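PDB 5YV7: kunitz-type serine protease inhibitor homolog calcicludine from Dendroaspis angusticeps, which probably blocks L-type calcium channels as a mamba venom toxin built on the Kunitz-type protease inhibitor fold. Local coordinates for residues W1-I13 and A44-L58. Numbering follows the deposited sequence.
Sequences WQPPWYCKEPVRI and ANRFQTIGECRKKCL
The disulfide that ties the two ends of the Kunitz fold together, Cys-7 to Cys-57, is the covalent centre of this contact, fastening the N-terminal segment to the C-terminal part of helix 50-58. Its SG atoms are 2.0 Å apart with a chi3 of -83°, and Phe-25 of strand 20-26 packs on both cysteines. Toward the chain start, Trp-1 lies over Leu-58: with CG anti to the backbone N (chi1 169°), its indole NE1 donates to Cys-57 O at 3.0 Å, close to the ring plane but bent at the hydrogen, while Leu-58 O sits 3.3 Å above the ring plane, over its centre. Pro-4 CG and CD rest against Lys-56 O. Beyond the disulfide, Tyr-6 crosses Phe-47 at about a right angle, Tyr-6 CE1 to Phe-47 CZ 4.1 Å, each meeting the other at its ring edge. Lys-56 runs across the tyrosine, CD 3.4 Å from Tyr-6 OH, and extends its NZ to Glu-52 OE1 in a salt bridge within the helix. Ala-44 CB packs 3.5 Å from Tyr-6 CB. At the far end Asn-45, centre of an inverse gamma turn, donates ND2 to Glu-9 O at 2.8 Å, nearly straight (169°) and in its amide plane; its OD1 accepts from Phe-25 N. One water bridges Asn-45 O and Arg-12 N, another Arg-12 O and Arg-46 NH1. Bonded through both ends of its amide, the buried Asn-45 side chain is fixed in rotation and joins the N-terminal segment to strand 20-26 by hydrogen bonds, apart from the disulfide.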
loop_
_atom_site.group_PDB
_atom_site.type_symbol
_atom_site.label_atom_id
_atom_site.label_comp_id
_atom_site.label_asym_id
_atom_site.label_seq_id
_atom_site.Cartn_x
_atom_site.Cartn_y
_atom_site.Cartn_z
ATOM N N TRP A 1 1.206 -18.777 4.856
ATOM C CA TRP A 1 1.801 -17.521 4.406
ATOM C C TRP A 1 1.521 -16.367 5.365
ATOM O O TRP A 1 0.393 -16.189 5.836
ATOM C CB TRP A 1 1.299 -17.136 3.009
ATOM C CG TRP A 1 1.683 -15.723 2.635
ATOM C CD1 TRP A 1 0.948 -14.586 2.853
ATOM C CD2 TRP A 1 2.905 -15.294 2.009
ATOM N NE1 TRP A 1 1.631 -13.489 2.398
ATOM C CE2 TRP A 1 2.836 -13.889 1.877
ATOM C CE3 TRP A 1 4.046 -15.959 1.544
ATOM C CZ2 TRP A 1 3.868 -13.133 1.300
ATOM C CZ3 TRP A 1 5.071 -15.211 0.970
ATOM C CH2 TRP A 1 4.973 -13.811 0.851
ATOM N N GLN A 2 2.562 -15.580 5.634
ATOM C CA GLN A 2 2.467 -14.311 6.336
ATOM C C GLN A 2 3.072 -13.205 5.481
ATOM O O GLN A 2 4.114 -13.415 4.851
ATOM C CB GLN A 2 3.195 -14.358 7.688
ATOM C CG GLN A 2 2.713 -15.443 8.624
ATOM C CD GLN A 2 3.578 -15.531 9.871
ATOM O OE1 GLN A 2 4.772 -15.835 9.794
ATOM N NE2 GLN A 2 2.977 -15.258 11.029
ATOM N N PRO A 3 2.447 -12.034 5.426
ATOM C CA PRO A 3 2.997 -10.923 4.625
ATOM C C PRO A 3 4.228 -10.324 5.284
ATOM O O PRO A 3 4.397 -10.423 6.507
ATOM C CB PRO A 3 1.841 -9.916 4.593
ATOM C CG PRO A 3 1.097 -10.174 5.843
ATOM C CD PRO A 3 1.168 -11.676 6.062
ATOM N N PRO A 4 5.110 -9.708 4.497
ATOM C CA PRO A 4 6.236 -8.958 5.070
ATOM C C PRO A 4 5.756 -7.730 5.834
ATOM O O PRO A 4 4.608 -7.296 5.709
ATOM C CB PRO A 4 7.067 -8.564 3.847
ATOM C CG PRO A 4 6.086 -8.549 2.708
ATOM C CD PRO A 4 5.093 -9.648 3.024
ATOM N N TRP A 5 6.685 -7.153 6.611
ATOM C CA TRP A 5 6.325 -6.167 7.629
ATOM C C TRP A 5 5.679 -4.928 7.016
ATOM O O TRP A 5 4.737 -4.359 7.586
ATOM C CB TRP A 5 7.563 -5.767 8.439
ATOM C CG TRP A 5 8.543 -4.940 7.638
ATOM C CD1 TRP A 5 9.543 -5.406 6.827
ATOM C CD2 TRP A 5 8.587 -3.506 7.541
ATOM N NE1 TRP A 5 10.207 -4.358 6.240
ATOM C CE2 TRP A 5 9.642 -3.180 6.660
ATOM C CE3 TRP A 5 7.837 -2.469 8.109
ATOM C CZ2 TRP A 5 9.974 -1.849 6.339
ATOM C CZ3 TRP A 5 8.168 -1.134 7.788
ATOM C CH2 TRP A 5 9.221 -0.845 6.907
ATOM N N TYR A 6 6.180 -4.478 5.864
ATOM C CA TYR A 6 5.685 -3.224 5.324
ATOM C C TYR A 6 4.243 -3.336 4.853
ATOM O O TYR A 6 3.548 -2.316 4.792
ATOM C CB TYR A 6 6.582 -2.737 4.191
ATOM C CG TYR A 6 6.925 -3.762 3.139
ATOM C CD1 TYR A 6 6.127 -3.922 2.015
ATOM C CD2 TYR A 6 8.075 -4.541 3.248
ATOM C CE1 TYR A 6 6.447 -4.844 1.037
ATOM C CE2 TYR A 6 8.408 -5.460 2.274
ATOM C CZ TYR A 6 7.591 -5.610 1.167
ATOM O OH TYR A 6 7.909 -6.528 0.188
ATOM N N CYS A 7 3.774 -4.553 4.557
ATOM C CA CYS A 7 2.377 -4.766 4.200
ATOM C C CYS A 7 1.440 -4.620 5.392
ATOM O O CYS A 7 0.220 -4.559 5.199
ATOM C CB CYS A 7 2.213 -6.150 3.565
ATOM S SG CYS A 7 3.223 -6.356 2.084
ATOM N N LYS A 8 1.972 -4.564 6.608
ATOM C CA LYS A 8 1.160 -4.421 7.807
ATOM C C LYS A 8 1.119 -2.990 8.325
ATOM O O LYS A 8 0.438 -2.727 9.321
ATOM C CB LYS A 8 1.682 -5.339 8.915
ATOM C CG LYS A 8 1.206 -6.779 8.855
ATOM C CD LYS A 8 2.289 -7.737 9.369
ATOM C CE LYS A 8 1.866 -8.542 10.590
ATOM N NZ LYS A 8 2.916 -9.588 10.936
ATOM N N GLU A 9 1.838 -2.072 7.693
ATOM C CA GLU A 9 1.802 -0.687 8.122
ATOM C C GLU A 9 0.457 -0.063 7.754
ATOM O O GLU A 9 -0.181 -0.479 6.786
ATOM C CB GLU A 9 2.939 0.093 7.478
ATOM C CG GLU A 9 4.321 -0.390 7.902
ATOM C CD GLU A 9 4.701 0.125 9.270
ATOM O OE1 GLU A 9 4.887 1.359 9.406
ATOM O OE2 GLU A 9 4.801 -0.699 10.204
ATOM N N PRO A 10 -0.019 0.903 8.534
ATOM C CA PRO A 10 -1.296 1.548 8.197
ATOM C C PRO A 10 -1.169 2.367 6.919
ATOM O O PRO A 10 -0.087 2.843 6.562
ATOM C CB PRO A 10 -1.573 2.448 9.408
ATOM C CG PRO A 10 -0.179 2.771 9.939
ATOM C CD PRO A 10 0.609 1.492 9.734
ATOM N N VAL A 11 -2.296 2.519 6.218
ATOM C CA VAL A 11 -2.288 3.339 5.019
ATOM C C VAL A 11 -1.918 4.759 5.422
ATOM O O VAL A 11 -2.353 5.260 6.466
ATOM C CB VAL A 11 -3.648 3.269 4.301
ATOM C CG1 VAL A 11 -4.756 3.945 5.130
ATOM C CG2 VAL A 11 -3.550 3.884 2.893
ATOM N N ARG A 12 -1.063 5.397 4.627
ATOM C CA ARG A 12 -0.583 6.738 4.963
ATOM C C ARG A 12 -0.632 7.620 3.718
ATOM O O ARG A 12 0.199 7.492 2.814
ATOM C CB ARG A 12 0.819 6.686 5.551
ATOM C CG ARG A 12 1.044 7.739 6.607
ATOM C CD ARG A 12 2.507 7.849 7.002
ATOM N NE ARG A 12 2.682 8.823 8.081
ATOM C CZ ARG A 12 3.793 9.526 8.301
ATOM N NH1 ARG A 12 4.864 9.366 7.521
ATOM N NH2 ARG A 12 3.834 10.388 9.315
ATOM N N ILE A 13 -1.605 8.529 3.691
ATOM C CA ILE A 13 -1.728 9.445 2.571
ATOM C C ILE A 13 -0.620 10.497 2.593
ATOM O O ILE A 13 -0.166 10.951 1.535
ATOM C CB ILE A 13 -3.130 10.070 2.584
ATOM C CG1 ILE A 13 -4.156 8.956 2.355
ATOM C CG2 ILE A 13 -3.230 11.191 1.540
ATOM C CD1 ILE A 13 -5.568 9.402 2.410
ATOM N N ALA A 44 5.911 2.561 3.744
ATOM C CA ALA A 44 6.278 1.520 2.797
ATOM C C ALA A 44 5.086 0.714 2.291
ATOM O O ALA A 44 5.246 -0.066 1.346
ATOM C CB ALA A 44 7.313 0.597 3.429
ATOM N N ASN A 45 3.901 0.888 2.874
ATOM C CA ASN A 45 2.713 0.179 2.402
ATOM C C ASN A 45 2.060 0.975 1.272
ATOM O O ASN A 45 0.973 1.533 1.401
ATOM C CB ASN A 45 1.743 -0.073 3.550
ATOM C CG ASN A 45 0.698 -1.120 3.198
ATOM O OD1 ASN A 45 0.683 -1.635 2.077
ATOM N ND2 ASN A 45 -0.179 -1.437 4.143
ATOM N N ARG A 46 2.755 1.019 0.138
ATOM C CA ARG A 46 2.271 1.755 -1.026
ATOM C C ARG A 46 2.838 1.112 -2.281
ATOM O O ARG A 46 4.034 0.831 -2.352
ATOM C CB ARG A 46 2.656 3.245 -0.975
ATOM C CG ARG A 46 2.229 4.011 -2.242
ATOM C CD ARG A 46 2.615 5.495 -2.221
ATOM N NE ARG A 46 4.066 5.749 -2.272
ATOM C CZ ARG A 46 4.825 6.062 -1.210
ATOM N NH1 ARG A 46 4.286 6.161 0.013
ATOM N NH2 ARG A 46 6.135 6.276 -1.363
ATOM N N PHE A 47 1.983 0.882 -3.265
ATOM C CA PHE A 47 2.409 0.222 -4.487
ATOM C C PHE A 47 1.785 0.924 -5.681
ATOM O O PHE A 47 0.671 1.453 -5.602
ATOM C CB PHE A 47 2.046 -1.265 -4.444
ATOM C CG PHE A 47 2.442 -1.916 -3.166
ATOM C CD1 PHE A 47 3.736 -2.392 -2.993
ATOM C CD2 PHE A 47 1.550 -1.997 -2.109
ATOM C CE1 PHE A 47 4.126 -2.959 -1.802
ATOM C CE2 PHE A 47 1.930 -2.563 -0.918
ATOM C CZ PHE A 47 3.226 -3.051 -0.761
ATOM N N GLN A 48 2.531 0.952 -6.785
ATOM C CA GLN A 48 2.033 1.624 -7.975
ATOM C C GLN A 48 0.982 0.791 -8.700
ATOM O O GLN A 48 0.089 1.348 -9.341
ATOM C CB GLN A 48 3.199 1.962 -8.905
ATOM C CG GLN A 48 2.787 2.680 -10.188
ATOM C CD GLN A 48 2.117 4.021 -9.923
ATOM O OE1 GLN A 48 2.488 4.740 -8.995
ATOM N NE2 GLN A 48 1.125 4.362 -10.739
ATOM N N THR A 49 1.050 -0.527 -8.600
ATOM C CA THR A 49 0.083 -1.384 -9.266
ATOM C C THR A 49 -0.444 -2.405 -8.277
ATOM O O THR A 49 0.254 -2.787 -7.331
ATOM C CB THR A 49 0.700 -2.114 -10.461
ATOM O OG1 THR A 49 1.773 -2.945 -9.998
ATOM C CG2 THR A 49 1.241 -1.119 -11.484
ATOM N N ILE A 50 -1.681 -2.847 -8.504
ATOM C CA ILE A 50 -2.217 -3.904 -7.661
ATOM C C ILE A 50 -1.385 -5.179 -7.799
ATOM O O ILE A 50 -1.231 -5.939 -6.832
ATOM C CB ILE A 50 -3.703 -4.146 -7.973
ATOM C CG1 ILE A 50 -4.348 -4.902 -6.808
ATOM C CG2 ILE A 50 -3.866 -4.893 -9.295
ATOM C CD1 ILE A 50 -5.836 -5.131 -6.948
ATOM N N GLY A 51 -0.806 -5.421 -8.980
ATOM C CA GLY A 51 0.030 -6.598 -9.150
ATOM C C GLY A 51 1.265 -6.572 -8.267
ATOM O O GLY A 51 1.612 -7.577 -7.634
ATOM N N GLU A 52 1.949 -5.426 -8.216
ATOM C CA GLU A 52 3.109 -5.310 -7.347
ATOM C C GLU A 52 2.717 -5.521 -5.892
ATOM O O GLU A 52 3.447 -6.172 -5.135
ATOM C CB GLU A 52 3.779 -3.950 -7.539
ATOM C CG GLU A 52 5.042 -3.763 -6.723
ATOM C CD GLU A 52 5.389 -2.293 -6.456
ATOM O OE1 GLU A 52 6.219 -2.053 -5.549
ATOM O OE2 GLU A 52 4.856 -1.382 -7.143
ATOM N N CYS A 53 1.546 -5.010 -5.493
ATOM C CA CYS A 53 1.063 -5.244 -4.135
ATOM C C CYS A 53 0.825 -6.735 -3.879
ATOM O O CYS A 53 1.232 -7.273 -2.842
ATOM C CB CYS A 53 -0.211 -4.439 -3.885
ATOM S SG CYS A 53 -0.961 -4.724 -2.256
ATOM N N ARG A 54 0.175 -7.423 -4.818
ATOM C CA ARG A 54 -0.096 -8.842 -4.624
ATOM C C ARG A 54 1.188 -9.653 -4.617
ATOM O O ARG A 54 1.309 -10.627 -3.866
ATOM C CB ARG A 54 -1.042 -9.350 -5.704
ATOM C CG ARG A 54 -2.461 -8.923 -5.464
ATOM C CD ARG A 54 -3.242 -8.933 -6.733
ATOM N NE ARG A 54 -4.665 -8.860 -6.458
ATOM C CZ ARG A 54 -5.585 -8.629 -7.389
ATOM N NH1 ARG A 54 -5.228 -8.447 -8.656
ATOM N NH2 ARG A 54 -6.861 -8.583 -7.054
ATOM N N LYS A 55 2.157 -9.263 -5.441
ATOM C CA LYS A 55 3.421 -9.982 -5.476
ATOM C C LYS A 55 4.125 -9.894 -4.129
ATOM O O LYS A 55 4.544 -10.912 -3.567
ATOM C CB LYS A 55 4.307 -9.430 -6.591
ATOM C CG LYS A 55 5.694 -10.055 -6.642
ATOM C CD LYS A 55 6.335 -9.855 -8.007
ATOM C CE LYS A 55 7.719 -9.243 -7.894
ATOM N NZ LYS A 55 8.634 -9.720 -8.970
ATOM N N LYS A 56 4.225 -8.684 -3.576
ATOM C CA LYS A 56 5.013 -8.491 -2.367
ATOM C C LYS A 56 4.252 -8.911 -1.117
ATOM O O LYS A 56 4.825 -9.542 -0.228
ATOM C CB LYS A 56 5.458 -7.028 -2.265
ATOM C CG LYS A 56 6.447 -6.624 -3.354
ATOM C CD LYS A 56 7.247 -5.395 -2.975
ATOM C CE LYS A 56 7.634 -4.561 -4.200
ATOM N NZ LYS A 56 8.122 -3.197 -3.820
ATOM N N CYS A 57 2.966 -8.587 -1.029
ATOM C CA CYS A 57 2.227 -8.797 0.209
ATOM C C CYS A 57 1.552 -10.160 0.277
ATOM O O CYS A 57 1.362 -10.690 1.379
ATOM C CB CYS A 57 1.180 -7.693 0.388
ATOM S SG CYS A 57 1.936 -6.066 0.547
ATOM N N LEU A 58 1.167 -10.734 -0.866
ATOM C CA LEU A 58 0.590 -12.067 -0.864
ATOM C C LEU A 58 1.574 -13.139 -1.312
ATOM O O LEU A 58 1.338 -14.321 -1.049
ATOM C CB LEU A 58 -0.661 -12.104 -1.753
ATOM C CG LEU A 58 -1.844 -11.299 -1.205
ATOM C CD1 LEU A 58 -2.996 -11.253 -2.204
ATOM C CD2 LEU A 58 -2.314 -11.866 0.110
HETATM O O HOH W 1 0.526 3.588 3.056
HETATM O O HOH W 2 2.118 5.654 1.693
#